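Local atomic coordinates of thermoresistant glucokinase (Janibacter sp. HTCC2649, PDB entry 4EUN), a protein that probably phosphorylates gluconate at the expense of ATP, as a P-loop sugar kinase. Residues A[30-35]-A[127-132]. Numbering follows the deposited sequence. Where two conformers were deposited one is given.
Sequences RHVVVM and DFLHLD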
ATOM      1  N   ARG A  30      -3.799 -10.731 -14.021  1.00 26.95           N
ATOM      2  CA  ARG A  30      -4.714  -9.596 -14.020  1.00 23.37           C
ATOM      3  C   ARG A  30      -4.038  -8.418 -13.360  1.00 22.68           C
ATOM      4  O   ARG A  30      -3.228  -8.585 -12.438  1.00 24.48           O
ATOM      5  CB  ARG A  30      -5.992  -9.935 -13.256  1.00 25.40           C
ATOM      6  CG  ARG A  30      -6.775 -11.099 -13.837  1.00 27.80           C
ATOM      7  CD  ARG A  30      -7.307 -10.774 -15.225  1.00 27.44           C
ATOM      8  NE  ARG A  30      -8.219  -9.631 -15.189  1.00 27.72           N
ATOM      9  CZ  ARG A  30      -9.517  -9.716 -14.907  1.00 29.27           C
ATOM     10  NH1 ARG A  30     -10.068 -10.887 -14.630  1.00 31.68           N
ATOM     11  NH2 ARG A  30     -10.264  -8.621 -14.895  1.00 28.61           N
ATOM     12  N   HIS A  31      -4.372  -7.219 -13.824  1.00 21.82           N
ATOM     13  CA  HIS A  31      -3.739  -6.018 -13.316  1.00 19.19           C
ATOM     14  C   HIS A  31      -4.766  -4.917 -13.217  1.00 21.59           C
ATOM     15  O   HIS A  31      -5.334  -4.495 -14.221  1.00 25.71           O
ATOM     16  CB  HIS A  31      -2.551  -5.643 -14.209  1.00 22.25           C
ATOM     17  CG  HIS A  31      -1.611  -6.791 -14.397  1.00 24.72           C
ATOM     18  ND1 HIS A  31      -0.641  -7.105 -13.470  1.00 23.26           N
ATOM     19  CD2 HIS A  31      -1.555  -7.757 -15.344  1.00 25.27           C
ATOM     20  CE1 HIS A  31      -0.011  -8.204 -13.853  1.00 21.40           C
ATOM     21  NE2 HIS A  31      -0.544  -8.617 -14.984  1.00 23.88           N
ATOM     22  N   VAL A  32      -5.010  -4.487 -11.985  1.00 19.43           N
ATOM     23  CA  VAL A  32      -6.093  -3.557 -11.689  1.00 19.41           C
ATOM     24  C   VAL A  32      -5.492  -2.266 -11.179  1.00 19.87           C
ATOM     25  O   VAL A  32      -4.531  -2.281 -10.418  1.00 18.80           O
ATOM     26  CB  VAL A  32      -7.043  -4.149 -10.614  1.00 21.33           C
ATOM     27  CG1 VAL A  32      -8.209  -3.202 -10.333  1.00 22.01           C
ATOM     28  CG2 VAL A  32      -7.565  -5.514 -11.058  1.00 22.74           C
ATOM     29  N   VAL A  33      -6.057  -1.142 -11.613  1.00 18.92           N
ATOM     30  CA  VAL A  33      -5.673   0.161 -11.089  1.00 18.98           C
ATOM     31  C   VAL A  33      -6.905   0.819 -10.491  1.00 19.81           C
ATOM     32  O   VAL A  33      -7.914   0.966 -11.178  1.00 20.87           O
ATOM     33  CB  VAL A  33      -5.077   1.079 -12.192  1.00 18.51           C
ATOM     34  CG1 VAL A  33      -4.850   2.490 -11.651  1.00 21.06           C
ATOM     35  CG2 VAL A  33      -3.763   0.489 -12.706  1.00 22.26           C
ATOM     36  N   VAL A  34      -6.820   1.194  -9.213  1.00 18.36           N
ATOM     37  CA  VAL A  34      -7.885   1.956  -8.570  1.00 18.65           C
ATOM     38  C   VAL A  34      -7.456   3.399  -8.664  1.00 19.29           C
ATOM     39  O   VAL A  34      -6.459   3.797  -8.081  1.00 21.31           O
ATOM     40  CB  VAL A  34      -8.073   1.575  -7.088  1.00 19.87           C
ATOM     41  CG1 VAL A  34      -9.286   2.314  -6.510  1.00 22.70           C
ATOM     42  CG2 VAL A  34      -8.253   0.048  -6.952  1.00 21.01           C
ATOM     43  N   MET A  35      -8.247   4.191  -9.375  0.52 18.83           N
ATOM     44  CA  MET A  35      -7.879   5.556  -9.680  0.52 20.85           C
ATOM     45  C   MET A  35      -8.881   6.488  -9.014  0.52 20.80           C
ATOM     46  O   MET A  35     -10.073   6.243  -9.048  0.52 23.40           O
ATOM     47  CB  MET A  35      -7.866   5.735 -11.201  0.52 21.66           C
ATOM     48  CG  MET A  35      -8.086   7.141 -11.680  0.52 26.27           C
ATOM     49  SD  MET A  35      -8.059   7.247 -13.481  0.52 30.42           S
ATOM     50  CE  MET A  35      -9.582   6.426 -13.962  0.52 22.23           C
ATOM     51  N   ASP A 127      -7.210  -3.105 -15.976  1.00 22.69           N
ATOM     52  CA  ASP A 127      -8.606  -2.795 -15.691  1.00 23.27           C
ATOM     53  C   ASP A 127      -8.659  -1.694 -14.658  1.00 19.75           C
ATOM     54  O   ASP A 127      -7.942  -1.740 -13.665  1.00 22.69           O
ATOM     55  CB  ASP A 127      -9.329  -4.034 -15.152  1.00 28.41           C
ATOM     56  CG  ASP A 127      -9.318  -5.189 -16.128  1.00 32.05           C
ATOM     57  OD1 ASP A 127      -9.753  -5.007 -17.289  1.00 29.73           O
ATOM     58  OD2 ASP A 127      -8.863  -6.282 -15.731  1.00 32.21           O
ATOM     59  N   PHE A 128      -9.505  -0.692 -14.888  1.00 20.64           N
ATOM     60  CA  PHE A 128      -9.549   0.457 -13.998  1.00 20.36           C
ATOM     61  C   PHE A 128     -10.802   0.482 -13.151  1.00 22.24           C
ATOM     62  O   PHE A 128     -11.899   0.244 -13.650  1.00 24.48           O
ATOM     63  CB  PHE A 128      -9.454   1.757 -14.823  1.00 20.81           C
ATOM     64  CG  PHE A 128      -8.101   1.972 -15.418  1.00 21.46           C
ATOM     65  CD1 PHE A 128      -7.755   1.383 -16.630  1.00 22.62           C
ATOM     66  CD2 PHE A 128      -7.149   2.722 -14.736  1.00 18.55           C
ATOM     67  CE1 PHE A 128      -6.478   1.553 -17.162  1.00 22.72           C
ATOM     68  CE2 PHE A 128      -5.877   2.900 -15.260  1.00 18.56           C
ATOM     69  CZ  PHE A 128      -5.542   2.315 -16.472  1.00 21.02           C
ATOM     70  N   LEU A 129     -10.631   0.753 -11.862  1.00 20.13           N
ATOM     71  CA  LEU A 129     -11.756   1.064 -10.989  1.00 18.15           C
ATOM     72  C   LEU A 129     -11.644   2.546 -10.680  1.00 19.40           C
ATOM     73  O   LEU A 129     -10.707   2.993 -10.019  1.00 18.88           O
ATOM     74  CB  LEU A 129     -11.698   0.236  -9.701  1.00 19.71           C
ATOM     75  CG  LEU A 129     -11.629  -1.283  -9.862  1.00 21.39           C
ATOM     76  CD1 LEU A 129     -11.430  -1.927  -8.497  1.00 20.98           C
ATOM     77  CD2 LEU A 129     -12.882  -1.825 -10.531  1.00 26.33           C
ATOM     78  N   HIS A 130     -12.591   3.320 -11.187  1.00 19.32           N
ATOM     79  CA  HIS A 130     -12.548   4.771 -11.025  1.00 19.98           C
ATOM     80  C   HIS A 130     -13.426   5.190  -9.841  1.00 22.23           C
ATOM     81  O   HIS A 130     -14.652   5.201  -9.941  1.00 21.68           O
ATOM     82  CB  HIS A 130     -13.018   5.433 -12.319  1.00 20.72           C
ATOM     83  CG  HIS A 130     -13.150   6.921 -12.241  1.00 20.71           C
ATOM     84  ND1 HIS A 130     -13.821   7.643 -13.205  1.00 20.66           N
ATOM     85  CD2 HIS A 130     -12.699   7.821 -11.335  1.00 22.15           C
ATOM     86  CE1 HIS A 130     -13.791   8.926 -12.887  1.00 22.75           C
ATOM     87  NE2 HIS A 130     -13.123   9.064 -11.758  1.00 21.42           N
ATOM     88  N   LEU A 131     -12.783   5.500  -8.716  1.00 20.64           N
ATOM     89  CA  LEU A 131     -13.479   5.850  -7.486  1.00 19.09           C
ATOM     90  C   LEU A 131     -13.649   7.359  -7.448  1.00 25.49           C
ATOM     91  O   LEU A 131     -12.667   8.109  -7.467  1.00 25.49           O
ATOM     92  CB  LEU A 131     -12.668   5.369  -6.281  1.00 23.25           C
ATOM     93  CG  LEU A 131     -13.263   5.458  -4.875  1.00 28.20           C
ATOM     94  CD1 LEU A 131     -14.470   4.556  -4.722  1.00 25.87           C
ATOM     95  CD2 LEU A 131     -12.195   5.052  -3.888  1.00 29.00           C
ATOM     96  N   ASP A 132     -14.893   7.819  -7.412  1.00 21.90           N
ATOM     97  CA  ASP A 132     -15.112   9.242  -7.528  1.00 22.70           C
ATOM     98  C   ASP A 132     -16.483   9.648  -7.019  1.00 21.89           C
ATOM     99  O   ASP A 132     -17.329   8.807  -6.716  1.00 24.36           O
ATOM    100  CB  ASP A 132     -14.937   9.648  -8.986  1.00 23.55           C
ATOM    101  CG  ASP A 132     -14.365  11.032  -9.139  1.00 26.38           C
ATOM    102  OD1 ASP A 132     -14.472  11.840  -8.194  1.00 33.74           O
ATOM    103  OD2 ASP A 132     -13.796  11.315 -10.209  1.00 21.30           O
TER
HETATM  104  O   HOH W   1      -6.279  -7.283 -16.034  1.00 27.58           O
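R30 and D127 meet where two neighbouring parallel strands begin. The arginine chain, bent at chi2 and chi3 (-65° and -61°), curls back to set NH2 2.9 Å from D127 OD2. The carboxylate oxygen lies in the guanidinium plane, yet is itself approached from above the carboxylate plane, the two groups being nearly perpendicular (86°). A water accepts from R30 NE and H31 N and donates to D127 OD2 (2.8 Å), while S170 holds OD1 and the carbonyl of L191 also binds R30 NH2. Beyond this salt bridge five backbone hydrogen bonds join the strands, from D127 N to H31 O through to L131 N to M35 O. On one face the F128 ring lies alongside V33, its CE2 3.7 Å from V33 CB, and M35 CE reaches H130 CB at 3.9 Å. On the other, covered by helix 180-191, L129 CD1 packs against both V32 CG1 (3.9 Å) and V34 CG2 (4.0 Å). Strand 31-35 is central in a sheet of order 2-3-1-4-5 and leads into a probable P-loop. Gripped by R30 and the water, D127 would probably favour its ionised form, whereas backbone bonds and apolar contacts hold the rest of the interface.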